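PDB 7D6V: succinate dehydrogenase subunit A from Mycolicibacterium smegmatis, which probably carries the FAD at which succinate is oxidised to fumarate, handing the electrons on to the iron-sulfur subunit of the membrane-bound complex. Local coordinates for residues A[19-24]-A[139-144]; A[5-10]-A[189-194]; A[393-398]-A[580-585]; A[233-238]-A[543-548]. All coordinates share one frame; numbering follows the deposited sequence.

Interaction 1 of 4, residues A[19-24]-A[139-144]; sequences AGLRAV and EIIRTL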
loop_
_atom_site.group_PDB
_atom_site.type_symbol
_atom_site.label_atom_id
_atom_site.label_comp_id
_atom_site.label_asym_id
_atom_site.label_seq_id
_atom_site.Cartn_x
_atom_site.Cartn_y
_atom_site.Cartn_z
ATOM N N ALA A 19 -5.804 9.948 12.962
ATOM C CA ALA A 19 -6.472 10.847 13.897
ATOM C C ALA A 19 -7.900 11.136 13.457
ATOM O O ALA A 19 -8.841 11.039 14.254
ATOM C CB ALA A 19 -5.674 12.141 14.031
ATOM N N GLY A 20 -8.081 11.466 12.178
ATOM C CA GLY A 20 -9.405 11.809 11.695
ATOM C C GLY A 20 -10.373 10.644 11.757
ATOM O O GLY A 20 -11.516 10.801 12.189
ATOM N N LEU A 21 -9.930 9.459 11.336
ATOM C CA LEU A 21 -10.822 8.306 11.356
ATOM C C LEU A 21 -11.158 7.883 12.780
ATOM O O LEU A 21 -12.305 7.513 13.066
ATOM C CB LEU A 21 -10.205 7.155 10.567
ATOM C CG LEU A 21 -10.115 7.419 9.062
ATOM C CD1 LEU A 21 -9.701 6.176 8.304
ATOM C CD2 LEU A 21 -11.435 7.947 8.539
ATOM N N ARG A 22 -10.184 7.938 13.695
ATOM C CA ARG A 22 -10.479 7.615 15.085
ATOM C C ARG A 22 -11.472 8.607 15.678
ATOM O O ARG A 22 -12.385 8.219 16.422
ATOM C CB ARG A 22 -9.184 7.584 15.897
ATOM C CG ARG A 22 -9.295 6.862 17.226
ATOM C CD ARG A 22 -9.976 5.521 17.058
ATOM N NE ARG A 22 -10.302 4.901 18.337
ATOM C CZ ARG A 22 -11.452 5.067 18.977
ATOM N NH1 ARG A 22 -11.659 4.459 20.134
ATOM N NH2 ARG A 22 -12.395 5.839 18.464
ATOM N N ALA A 23 -11.321 9.893 15.345
ATOM C CA ALA A 23 -12.272 10.898 15.807
ATOM C C ALA A 23 -13.666 10.640 15.257
ATOM O O ALA A 23 -14.663 10.813 15.965
ATOM C CB ALA A 23 -11.794 12.294 15.411
ATOM N N VAL A 24 -13.756 10.242 13.987
ATOM C CA VAL A 24 -15.056 9.948 13.386
ATOM C C VAL A 24 -15.721 8.783 14.103
ATOM O O VAL A 24 -16.919 8.823 14.417
ATOM C CB VAL A 24 -14.898 9.667 11.883
ATOM C CG1 VAL A 24 -16.214 9.204 11.293
ATOM C CG2 VAL A 24 -14.405 10.904 11.180
ATOM N N GLU A 139 -1.734 -0.854 7.889
ATOM C CA GLU A 139 -2.638 -1.670 8.692
ATOM C C GLU A 139 -3.576 -0.799 9.516
ATOM O O GLU A 139 -4.784 -1.059 9.577
ATOM C CB GLU A 139 -1.831 -2.599 9.597
ATOM C CG GLU A 139 -2.663 -3.502 10.490
ATOM C CD GLU A 139 -3.272 -4.669 9.741
ATOM O OE1 GLU A 139 -4.500 -4.859 9.837
ATOM O OE2 GLU A 139 -2.525 -5.398 9.058
ATOM N N ILE A 140 -3.042 0.255 10.133
ATOM C CA ILE A 140 -3.859 1.135 10.965
ATOM C C ILE A 140 -4.947 1.799 10.133
ATOM O O ILE A 140 -6.129 1.801 10.504
ATOM C CB ILE A 140 -2.971 2.181 11.661
ATOM C CG1 ILE A 140 -2.122 1.524 12.742
ATOM C CG2 ILE A 140 -3.815 3.289 12.259
ATOM C CD1 ILE A 140 -0.945 2.355 13.147
ATOM N N ILE A 141 -4.566 2.371 8.989
ATOM C CA ILE A 141 -5.534 3.123 8.196
ATOM C C ILE A 141 -6.560 2.188 7.559
ATOM O O ILE A 141 -7.748 2.522 7.479
ATOM C CB ILE A 141 -4.812 4.008 7.161
ATOM C CG1 ILE A 141 -5.769 5.063 6.601
ATOM C CG2 ILE A 141 -4.197 3.180 6.053
ATOM C CD1 ILE A 141 -5.074 6.205 5.904
ATOM N N ARG A 142 -6.132 0.997 7.121
ATOM C CA ARG A 142 -7.079 0.018 6.597
ATOM C C ARG A 142 -8.081 -0.389 7.662
ATOM O O ARG A 142 -9.284 -0.474 7.394
ATOM C CB ARG A 142 -6.339 -1.219 6.096
ATOM C CG ARG A 142 -5.896 -1.168 4.660
ATOM C CD ARG A 142 -7.042 -1.131 3.670
ATOM N NE ARG A 142 -6.518 -0.767 2.359
ATOM C CZ ARG A 142 -6.238 0.477 1.995
ATOM N NH1 ARG A 142 -6.457 1.477 2.833
ATOM N NH2 ARG A 142 -5.748 0.725 0.795
ATOM N N THR A 143 -7.598 -0.652 8.878
ATOM C CA THR A 143 -8.483 -1.067 9.955
ATOM C C THR A 143 -9.500 0.017 10.274
ATOM O O THR A 143 -10.690 -0.268 10.442
ATOM C CB THR A 143 -7.659 -1.419 11.191
ATOM O OG1 THR A 143 -6.576 -2.273 10.807
ATOM C CG2 THR A 143 -8.503 -2.140 12.201
ATOM N N LEU A 144 -9.053 1.272 10.345
ATOM C CA LEU A 144 -9.979 2.359 10.648
ATOM C C LEU A 144 -11.012 2.545 9.540
ATOM O O LEU A 144 -12.205 2.726 9.820
ATOM C CB LEU A 144 -9.202 3.649 10.890
ATOM C CG LEU A 144 -8.357 3.661 12.163
ATOM C CD1 LEU A 144 -7.484 4.894 12.205
ATOM C CD2 LEU A 144 -9.236 3.588 13.394
#
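Leu21 and Leu144 face one another from buried turns of two helices and supply most of this contact, their side chains passing at a slant instead of meeting end to end. One branch of Leu21 does the reaching: its CD1 lies 3.6 Å from Leu144 CB, on the flank of the opposing side chain close to the backbone. The bases of the two leucines also pack, with Leu21 CB 3.7 Å from Leu144 CB, and Leu144 CD1 comes to 3.9 Å from Leu21 CB. Each residue therefore lies alongside the root of the other, and the two CA atoms are 6.0 Å apart. In both leucines CG stands anti to the carbonyl carbon (chi1 -68°), a torsion that lays the isobutyl group beside its own backbone N and slants it past its counterpart. The segments run roughly parallel, their axes 29° apart and 9.9 Å from each other at closest approach. Helix 18-30 follows strand 11-14 and, with its probable glycine-rich turn, matches the first strand-turn-helix of a Rossmann-type FAD-binding fold; the N of Ala19 makes a weak hydrogen bond to the FAD phosphate. Helix 136-159 packs on the side of this helix that Leu21 faces. At the margin, Leu21 CD1 touches Ile141 CG1 loosely, at 4.4 Å. Arg22 adds only its aliphatic stem, CD lying 4.2 Å from Leu144 CD2, while its guanidinium turns to Glu100 in a salt bridge. On helix 136-159, Glu139 forms a salt bridge with Arg143 of the iron-sulfur subunit.

Interaction 2 of 4, residues A[5-10]-A[189-194]; sequences ERHSYD and GYYRET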
loop_
_atom_site.group_PDB
_atom_site.type_symbol
_atom_site.label_atom_id
_atom_site.label_comp_id
_atom_site.label_asym_id
_atom_site.label_seq_id
_atom_site.Cartn_x
_atom_site.Cartn_y
_atom_site.Cartn_z
ATOM N N GLU A 5 -23.735 23.823 -2.866
ATOM C CA GLU A 5 -24.274 22.581 -2.326
ATOM C C GLU A 5 -24.076 22.579 -0.816
ATOM O O GLU A 5 -22.941 22.621 -0.342
ATOM C CB GLU A 5 -23.595 21.370 -2.962
ATOM C CG GLU A 5 -23.874 20.060 -2.253
ATOM C CD GLU A 5 -23.291 18.869 -2.980
ATOM O OE1 GLU A 5 -23.581 18.704 -4.182
ATOM O OE2 GLU A 5 -22.538 18.095 -2.352
ATOM N N ARG A 6 -25.172 22.509 -0.065
ATOM C CA ARG A 6 -25.141 22.683 1.382
ATOM C C ARG A 6 -25.494 21.390 2.101
ATOM O O ARG A 6 -26.446 20.698 1.730
ATOM C CB ARG A 6 -26.100 23.786 1.823
ATOM C CG ARG A 6 -25.896 25.100 1.111
ATOM C CD ARG A 6 -27.052 26.036 1.376
ATOM N NE ARG A 6 -26.908 26.719 2.655
ATOM C CZ ARG A 6 -26.568 27.996 2.780
ATOM N NH1 ARG A 6 -26.461 28.539 3.984
ATOM N NH2 ARG A 6 -26.335 28.728 1.700
ATOM N N HIS A 7 -24.726 21.082 3.142
ATOM C CA HIS A 7 -24.966 19.925 3.989
ATOM C C HIS A 7 -24.989 20.362 5.446
ATOM O O HIS A 7 -24.314 21.318 5.833
ATOM C CB HIS A 7 -23.900 18.850 3.784
ATOM C CG HIS A 7 -23.784 18.380 2.370
ATOM N ND1 HIS A 7 -24.676 17.496 1.803
ATOM C CD2 HIS A 7 -22.879 18.670 1.406
ATOM C CE1 HIS A 7 -24.327 17.264 0.551
ATOM N NE2 HIS A 7 -23.240 17.964 0.285
ATOM N N SER A 8 -25.776 19.655 6.251
ATOM C CA SER A 8 -25.942 19.965 7.665
ATOM C C SER A 8 -25.529 18.753 8.487
ATOM O O SER A 8 -26.060 17.656 8.288
ATOM C CB SER A 8 -27.385 20.358 7.972
ATOM O OG SER A 8 -27.511 20.839 9.296
ATOM N N TYR A 9 -24.586 18.952 9.405
ATOM C CA TYR A 9 -24.071 17.881 10.244
ATOM C C TYR A 9 -23.810 18.421 11.642
ATOM O O TYR A 9 -23.928 19.619 11.901
ATOM C CB TYR A 9 -22.796 17.270 9.655
ATOM C CG TYR A 9 -23.046 16.419 8.438
ATOM C CD1 TYR A 9 -23.373 15.079 8.563
ATOM C CD2 TYR A 9 -22.973 16.960 7.164
ATOM C CE1 TYR A 9 -23.609 14.300 7.454
ATOM C CE2 TYR A 9 -23.209 16.189 6.051
ATOM C CZ TYR A 9 -23.528 14.861 6.200
ATOM O OH TYR A 9 -23.763 14.088 5.090
ATOM N N ASP A 10 -23.469 17.512 12.554
ATOM C CA ASP A 10 -23.106 17.895 13.913
ATOM C C ASP A 10 -21.625 18.224 14.039
ATOM O O ASP A 10 -21.257 19.162 14.751
ATOM C CB ASP A 10 -23.465 16.777 14.893
ATOM C CG ASP A 10 -24.955 16.652 15.117
ATOM O OD1 ASP A 10 -25.636 17.694 15.207
ATOM O OD2 ASP A 10 -25.448 15.509 15.207
ATOM N N GLY A 189 -15.674 24.608 0.983
ATOM C CA GLY A 189 -14.659 24.017 0.144
ATOM C C GLY A 189 -15.189 23.727 -1.240
ATOM O O GLY A 189 -16.274 24.172 -1.616
ATOM N N TYR A 190 -14.411 22.959 -1.996
ATOM C CA TYR A 190 -14.773 22.617 -3.362
ATOM C C TYR A 190 -14.517 21.139 -3.606
ATOM O O TYR A 190 -13.674 20.519 -2.954
ATOM C CB TYR A 190 -13.992 23.457 -4.387
ATOM C CG TYR A 190 -12.496 23.249 -4.337
ATOM C CD1 TYR A 190 -11.697 24.030 -3.522
ATOM C CD2 TYR A 190 -11.884 22.268 -5.106
ATOM C CE1 TYR A 190 -10.335 23.841 -3.470
ATOM C CE2 TYR A 190 -10.525 22.071 -5.056
ATOM C CZ TYR A 190 -9.755 22.863 -4.240
ATOM O OH TYR A 190 -8.395 22.674 -4.186
ATOM N N TYR A 191 -15.255 20.587 -4.561
ATOM C CA TYR A 191 -14.996 19.242 -5.051
ATOM C C TYR A 191 -13.881 19.291 -6.084
ATOM O O TYR A 191 -13.917 20.109 -7.005
ATOM C CB TYR A 191 -16.254 18.645 -5.674
ATOM C CG TYR A 191 -17.340 18.291 -4.689
ATOM C CD1 TYR A 191 -18.514 19.024 -4.631
ATOM C CD2 TYR A 191 -17.200 17.210 -3.835
ATOM C CE1 TYR A 191 -19.510 18.702 -3.742
ATOM C CE2 TYR A 191 -18.193 16.879 -2.943
ATOM C CZ TYR A 191 -19.346 17.628 -2.902
ATOM O OH TYR A 191 -20.341 17.301 -2.014
ATOM N N ARG A 192 -12.887 18.416 -5.930
ATOM C CA ARG A 192 -11.803 18.380 -6.903
ATOM C C ARG A 192 -12.313 17.983 -8.280
ATOM O O ARG A 192 -11.916 18.575 -9.286
ATOM C CB ARG A 192 -10.706 17.421 -6.447
ATOM C CG ARG A 192 -9.927 17.880 -5.238
ATOM C CD ARG A 192 -8.693 17.023 -5.050
ATOM N NE ARG A 192 -7.616 17.427 -5.945
ATOM C CZ ARG A 192 -6.611 16.640 -6.310
ATOM N NH1 ARG A 192 -6.542 15.398 -5.859
ATOM N NH2 ARG A 192 -5.676 17.095 -7.129
ATOM N N GLU A 193 -13.217 17.005 -8.341
ATOM C CA GLU A 193 -13.640 16.453 -9.624
ATOM C C GLU A 193 -14.338 17.497 -10.488
ATOM O O GLU A 193 -14.068 17.607 -11.688
ATOM C CB GLU A 193 -14.556 15.253 -9.393
ATOM C CG GLU A 193 -15.380 14.867 -10.605
ATOM C CD GLU A 193 -16.473 13.878 -10.273
ATOM O OE1 GLU A 193 -16.681 13.607 -9.074
ATOM O OE2 GLU A 193 -17.120 13.369 -11.211
ATOM N N THR A 194 -15.242 18.276 -9.895
ATOM C CA THR A 194 -16.078 19.188 -10.659
ATOM C C THR A 194 -15.764 20.657 -10.434
ATOM O O THR A 194 -16.171 21.487 -11.252
ATOM C CB THR A 194 -17.560 18.950 -10.334
ATOM O OG1 THR A 194 -17.750 18.974 -8.915
ATOM C CG2 THR A 194 -18.013 17.608 -10.870
#
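Glu5 and Tyr191 belong to strands 5-7 and 184-191, which are next-but-one neighbours running in opposite directions in a mixed sheet, so that even the nearest CA atoms, those of Glu5 and Tyr190, stand 9.6 Å apart. Strand 197-200 fills the interval and pairs with both, and the side chains bridge over it, His7 and Tyr191 each touching Val198. From the first strand Glu5 reaches out with CG anti to its backbone N (chi1 167°) and the chain extended beyond, presenting OE2 at the edge of the Tyr191 ring and in its plane. There the phenol donates a hydrogen bond from OH to Glu5 OE2; the modelled 2.4 Å is very short and its exact length doubtful at this resolution. Carboxylate and phenol ring are steeply inclined, their planes 62° apart. His7 approaches from the direction opposite to Tyr191 and gives a second bond to the same oxygen, NE2 to Glu5 OE2 at 2.7 Å. OE2 lies close to the plane of the imidazole, but NE2 meets it on the anti side, 29° out of the carboxylate plane. Phe169 of strand 166-169 meets the His7 ring and also touches Tyr191. The His7 bond is consistent with an ionised Glu5, whose charge may favour a protonated imidazole; the phenol, its bond length uncertain, adds a second donor to the same oxygen.

Interaction 3 of 4, residues A[393-398]-A[580-585]; sequences GIEVDP and LLVCRV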
loop_
_atom_site.group_PDB
_atom_site.type_symbol
_atom_site.label_atom_id
_atom_site.label_comp_id
_atom_site.label_asym_id
_atom_site.label_seq_id
_atom_site.Cartn_x
_atom_site.Cartn_y
_atom_site.Cartn_z
ATOM N N GLY A 393 2.118 22.945 15.832
ATOM C CA GLY A 393 0.765 22.850 15.324
ATOM C C GLY A 393 -0.183 23.684 16.163
ATOM O O GLY A 393 0.234 24.588 16.879
ATOM N N ILE A 394 -1.465 23.345 16.055
ATOM C CA ILE A 394 -2.507 24.096 16.740
ATOM C C ILE A 394 -2.423 23.832 18.237
ATOM O O ILE A 394 -2.374 22.678 18.680
ATOM C CB ILE A 394 -3.887 23.726 16.180
ATOM C CG1 ILE A 394 -3.918 23.957 14.671
ATOM C CG2 ILE A 394 -4.970 24.543 16.847
ATOM C CD1 ILE A 394 -4.686 22.917 13.916
ATOM N N GLU A 395 -2.401 24.905 19.021
ATOM C CA GLU A 395 -2.337 24.794 20.474
ATOM C C GLU A 395 -3.652 24.227 20.995
ATOM O O GLU A 395 -4.708 24.848 20.846
ATOM C CB GLU A 395 -2.043 26.159 21.085
ATOM C CG GLU A 395 -1.711 26.117 22.556
ATOM C CD GLU A 395 -1.553 27.497 23.148
ATOM O OE1 GLU A 395 -2.302 28.407 22.740
ATOM O OE2 GLU A 395 -0.677 27.676 24.018
ATOM N N VAL A 396 -3.591 23.050 21.609
ATOM C CA VAL A 396 -4.779 22.325 22.028
ATOM C C VAL A 396 -4.894 22.382 23.544
ATOM O O VAL A 396 -3.919 22.602 24.267
ATOM C CB VAL A 396 -4.757 20.854 21.559
ATOM C CG1 VAL A 396 -4.687 20.764 20.059
ATOM C CG2 VAL A 396 -3.590 20.119 22.180
ATOM N N ASP A 397 -6.112 22.190 24.021
ATOM C CA ASP A 397 -6.307 21.747 25.391
ATOM C C ASP A 397 -5.870 20.291 25.484
ATOM O O ASP A 397 -6.215 19.497 24.608
ATOM C CB ASP A 397 -7.766 21.900 25.802
ATOM C CG ASP A 397 -7.976 21.716 27.288
ATOM O OD1 ASP A 397 -8.224 20.571 27.716
ATOM O OD2 ASP A 397 -7.889 22.714 28.029
ATOM N N PRO A 398 -5.067 19.912 26.480
ATOM C CA PRO A 398 -4.597 18.514 26.521
ATOM C C PRO A 398 -5.717 17.492 26.655
ATOM O O PRO A 398 -5.707 16.475 25.949
ATOM C CB PRO A 398 -3.646 18.500 27.727
ATOM C CG PRO A 398 -3.869 19.785 28.449
ATOM C CD PRO A 398 -4.375 20.764 27.456
ATOM N N LEU A 580 6.588 28.848 25.106
ATOM C CA LEU A 580 6.036 28.179 23.935
ATOM C C LEU A 580 6.104 28.996 22.658
ATOM O O LEU A 580 6.160 28.407 21.577
ATOM C CB LEU A 580 4.578 27.777 24.177
ATOM C CG LEU A 580 4.379 26.626 25.155
ATOM C CD1 LEU A 580 2.903 26.397 25.409
ATOM C CD2 LEU A 580 5.040 25.370 24.620
ATOM N N LEU A 581 6.101 30.325 22.748
ATOM C CA LEU A 581 6.330 31.191 21.592
ATOM C C LEU A 581 5.230 30.988 20.536
ATOM O O LEU A 581 5.431 30.414 19.467
ATOM C CB LEU A 581 7.743 30.933 21.052
ATOM C CG LEU A 581 8.346 31.715 19.902
ATOM C CD1 LEU A 581 8.441 33.153 20.344
ATOM C CD2 LEU A 581 9.715 31.173 19.570
ATOM N N VAL A 582 4.032 31.454 20.910
ATOM C CA VAL A 582 2.779 31.196 20.201
ATOM C C VAL A 582 2.586 32.170 19.041
ATOM O O VAL A 582 2.833 33.372 19.172
ATOM C CB VAL A 582 1.607 31.295 21.195
ATOM C CG1 VAL A 582 0.295 31.123 20.491
ATOM C CG2 VAL A 582 1.760 30.276 22.296
ATOM N N CYS A 583 2.103 31.661 17.905
ATOM C CA CYS A 583 1.864 32.457 16.705
ATOM C C CYS A 583 0.382 32.787 16.541
ATOM O O CYS A 583 -0.483 31.948 16.806
ATOM C CB CYS A 583 2.353 31.715 15.458
ATOM S SG CYS A 583 4.057 31.139 15.534
ATOM N N ARG A 584 0.093 34.007 16.081
ATOM C CA ARG A 584 -1.282 34.446 15.867
ATOM C C ARG A 584 -1.348 35.366 14.655
ATOM O O ARG A 584 -0.336 35.900 14.203
ATOM C CB ARG A 584 -1.846 35.168 17.094
ATOM C CG ARG A 584 -2.578 34.276 18.071
ATOM C CD ARG A 584 -2.787 34.992 19.387
ATOM N NE ARG A 584 -2.891 34.065 20.508
ATOM C CZ ARG A 584 -2.164 34.154 21.616
ATOM N NH1 ARG A 584 -1.275 35.126 21.749
ATOM N NH2 ARG A 584 -2.323 33.269 22.588
ATOM N N VAL A 585 -2.566 35.551 14.136
ATOM C CA VAL A 585 -2.824 36.396 12.972
ATOM C C VAL A 585 -3.128 37.819 13.421
ATOM O O VAL A 585 -3.887 38.035 14.372
ATOM C CB VAL A 585 -3.983 35.827 12.131
ATOM C CG1 VAL A 585 -4.581 36.901 11.247
ATOM C CG2 VAL A 585 -3.501 34.683 11.287
#
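Glu395 meets Leu580 and Val582 in a small, partly buried van der Waals contact between a carboxylate and two apolar side chains, at a place where strand 383-395 passes a two-stranded antiparallel hairpin, strands 582-585 and 594-597. The first strand belongs to the FAD-binding part of the flavoprotein and the second to its C-terminal part, so the contact joins the two. The strands are not paired: the nearest CA atoms, of Glu395 and Val582, are 8.2 Å apart. The space between is shared with residues 239-241, where Ile241 is touched by both Glu395 and Val582, and the backbone of Glu395 bonds to that of Ala239. Glu395 stretches across with CG anti to the backbone N (chi1 -170°) and an extended chain, at about a right angle to both hydrophobic partners. A single oxygen does the touching, OE2 lying 4.0 Å from Leu580 CD1 and 4.0 Å from Val582 CG2. Val582 divides its methyl groups between two tasks: CG2 faces the glutamate, while CG1, placed anti to the backbone N, sits 3.9 Å above the plane of the Arg584 guanidinium, displaced toward its rim. This arginine turns its end back toward the acid, yet Arg584 NH2 stops 4.9 Å from Glu395 OE1, too far for a salt bridge. Van der Waals contact of OE2 with two methyl groups may therefore be accompanied by a weak, solvent-screened attraction at OE1.

Interaction 4 of 4, residues A[233-238]-A[543-548]; sequences ALRAGS and MLLVSE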
loop_
_atom_site.group_PDB
_atom_site.type_symbol
_atom_site.label_atom_id
_atom_site.label_comp_id
_atom_site.label_asym_id
_atom_site.label_seq_id
_atom_site.Cartn_x
_atom_site.Cartn_y
_atom_site.Cartn_z
ATOM N N ALA A 233 -6.959 26.981 10.980
ATOM C CA ALA A 233 -7.152 27.377 12.369
ATOM C C ALA A 233 -6.579 28.760 12.629
ATOM O O ALA A 233 -7.157 29.550 13.387
ATOM C CB ALA A 233 -6.510 26.351 13.300
ATOM N N LEU A 234 -5.451 29.077 11.996
ATOM C CA LEU A 234 -4.811 30.359 12.234
ATOM C C LEU A 234 -5.664 31.506 11.701
ATOM O O LEU A 234 -5.752 32.567 12.328
ATOM C CB LEU A 234 -3.422 30.331 11.599
ATOM C CG LEU A 234 -2.403 31.424 11.865
ATOM C CD1 LEU A 234 -2.060 31.453 13.338
ATOM C CD2 LEU A 234 -1.172 31.143 11.045
ATOM N N ARG A 235 -6.319 31.305 10.554
ATOM C CA ARG A 235 -7.226 32.315 10.017
ATOM C C ARG A 235 -8.582 32.308 10.712
ATOM O O ARG A 235 -9.267 33.335 10.723
ATOM C CB ARG A 235 -7.410 32.116 8.511
ATOM C CG ARG A 235 -6.182 32.454 7.684
ATOM C CD ARG A 235 -6.503 32.532 6.197
ATOM N NE ARG A 235 -7.014 31.272 5.669
ATOM C CZ ARG A 235 -6.277 30.383 5.016
ATOM N NH1 ARG A 235 -6.826 29.262 4.573
ATOM N NH2 ARG A 235 -4.992 30.612 4.805
ATOM N N ALA A 236 -8.990 31.175 11.287
ATOM C CA ALA A 236 -10.229 31.151 12.057
ATOM C C ALA A 236 -10.066 31.859 13.392
ATOM O O ALA A 236 -11.046 32.369 13.944
ATOM C CB ALA A 236 -10.692 29.713 12.274
ATOM N N GLY A 237 -8.851 31.893 13.927
ATOM C CA GLY A 237 -8.597 32.682 15.115
ATOM C C GLY A 237 -7.913 31.922 16.229
ATOM O O GLY A 237 -7.775 32.435 17.343
ATOM N N SER A 238 -7.482 30.702 15.943
ATOM C CA SER A 238 -6.748 29.909 16.917
ATOM C C SER A 238 -5.271 30.283 16.852
ATOM O O SER A 238 -4.873 31.252 16.200
ATOM C CB SER A 238 -6.978 28.422 16.675
ATOM O OG SER A 238 -8.360 28.134 16.596
ATOM N N MET A 543 0.525 27.682 2.384
ATOM C CA MET A 543 1.958 27.425 2.478
ATOM C C MET A 543 2.725 28.689 2.847
ATOM O O MET A 543 3.646 28.643 3.669
ATOM C CB MET A 543 2.475 26.831 1.169
ATOM C CG MET A 543 2.390 25.318 1.124
ATOM S SD MET A 543 3.192 24.579 -0.305
ATOM C CE MET A 543 1.893 24.705 -1.527
ATOM N N LEU A 544 2.351 29.829 2.264
ATOM C CA LEU A 544 3.025 31.085 2.579
ATOM C C LEU A 544 2.803 31.487 4.032
ATOM O O LEU A 544 3.743 31.920 4.713
ATOM C CB LEU A 544 2.545 32.189 1.640
ATOM C CG LEU A 544 3.033 32.131 0.190
ATOM C CD1 LEU A 544 2.252 33.103 -0.678
ATOM C CD2 LEU A 544 4.519 32.415 0.109
ATOM N N LEU A 545 1.570 31.348 4.525
ATOM C CA LEU A 545 1.291 31.693 5.917
ATOM C C LEU A 545 2.095 30.816 6.875
ATOM O O LEU A 545 2.708 31.309 7.834
ATOM C CB LEU A 545 -0.207 31.568 6.186
ATOM C CG LEU A 545 -0.742 32.148 7.492
ATOM C CD1 LEU A 545 -0.454 33.624 7.554
ATOM C CD2 LEU A 545 -2.229 31.890 7.619
ATOM N N VAL A 546 2.120 29.507 6.614
ATOM C CA VAL A 546 2.842 28.594 7.494
ATOM C C VAL A 546 4.341 28.863 7.436
ATOM O O VAL A 546 5.035 28.791 8.456
ATOM C CB VAL A 546 2.503 27.137 7.137
ATOM C CG1 VAL A 546 3.449 26.179 7.830
ATOM C CG2 VAL A 546 1.068 26.828 7.520
ATOM N N SER A 547 4.866 29.179 6.248
ATOM C CA SER A 547 6.285 29.492 6.128
ATOM C C SER A 547 6.645 30.745 6.914
ATOM O O SER A 547 7.687 30.789 7.578
ATOM C CB SER A 547 6.663 29.653 4.658
ATOM O OG SER A 547 6.256 28.527 3.906
ATOM N N GLU A 548 5.799 31.776 6.848
ATOM C CA GLU A 548 6.054 32.974 7.642
ATOM C C GLU A 548 6.070 32.652 9.131
ATOM O O GLU A 548 6.945 33.128 9.870
ATOM C CB GLU A 548 5.006 34.044 7.336
ATOM C CG GLU A 548 5.392 35.442 7.791
ATOM C CD GLU A 548 4.280 36.452 7.580
ATOM O OE1 GLU A 548 4.318 37.525 8.219
ATOM O OE2 GLU A 548 3.365 36.177 6.774
#
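Leu234 and Leu545 are the residues whose backbones come nearest in this contact, with CA atoms 8.9 Å apart, one near the C-terminal end of helix 230-236 and the other within the long helix 532-556. It is a buried helix-to-helix packing that ties the FAD-binding part of the chain to its C-terminal family region. The shorter helix stops directly after the contact: Gly237 leaves the helix with positive phi, and Ala233 O accepts from both Gly237 N and Ser238 N, which reach it from opposite faces of its carbonyl plane. Across the interface the leucines slant past each other, branch against branch. Both hold CG anti to the backbone N, near -168°, which carries the isobutyl groups toward the opposing helix, and Leu234 CD2 settles 3.7 Å from Leu545 CG and 3.7 Å from Leu545 CD2. Arg235 flanks this pair. Its chain bends at chi3 (-61°), and NH1 is hydrogen-bonded to Asn542 OD1, one turn before Leu545 on the same long helix. Folded in this way, the arginine brackets a single methyl group: Leu545 CD2 is 4.0 Å from Arg235 CG and 4.1 Å from Arg235 NH2.

The four contacts fall into two groups along the chain, one within residues 5-194 and the other within 233-585. Interaction 2 opens first and closes after interaction 1, enclosing it in sequence; their centres are 22 Å apart. Interactions 3 and 4 interlock, their segments alternating as 233-238, 393-398, 543-548 and 580-585. Their centres are only 11 Å apart, and Ile394 CG1 meets Ala233 CB at 3.8 Å. The centre of interaction 1 lies about 25 and 26 Å from those of interactions 3 and 4. Interaction 1 joins two helices of the FAD-binding region and interaction 2 two strands of one mixed sheet, whereas the interlocked pair fastens that region to the C-terminal one.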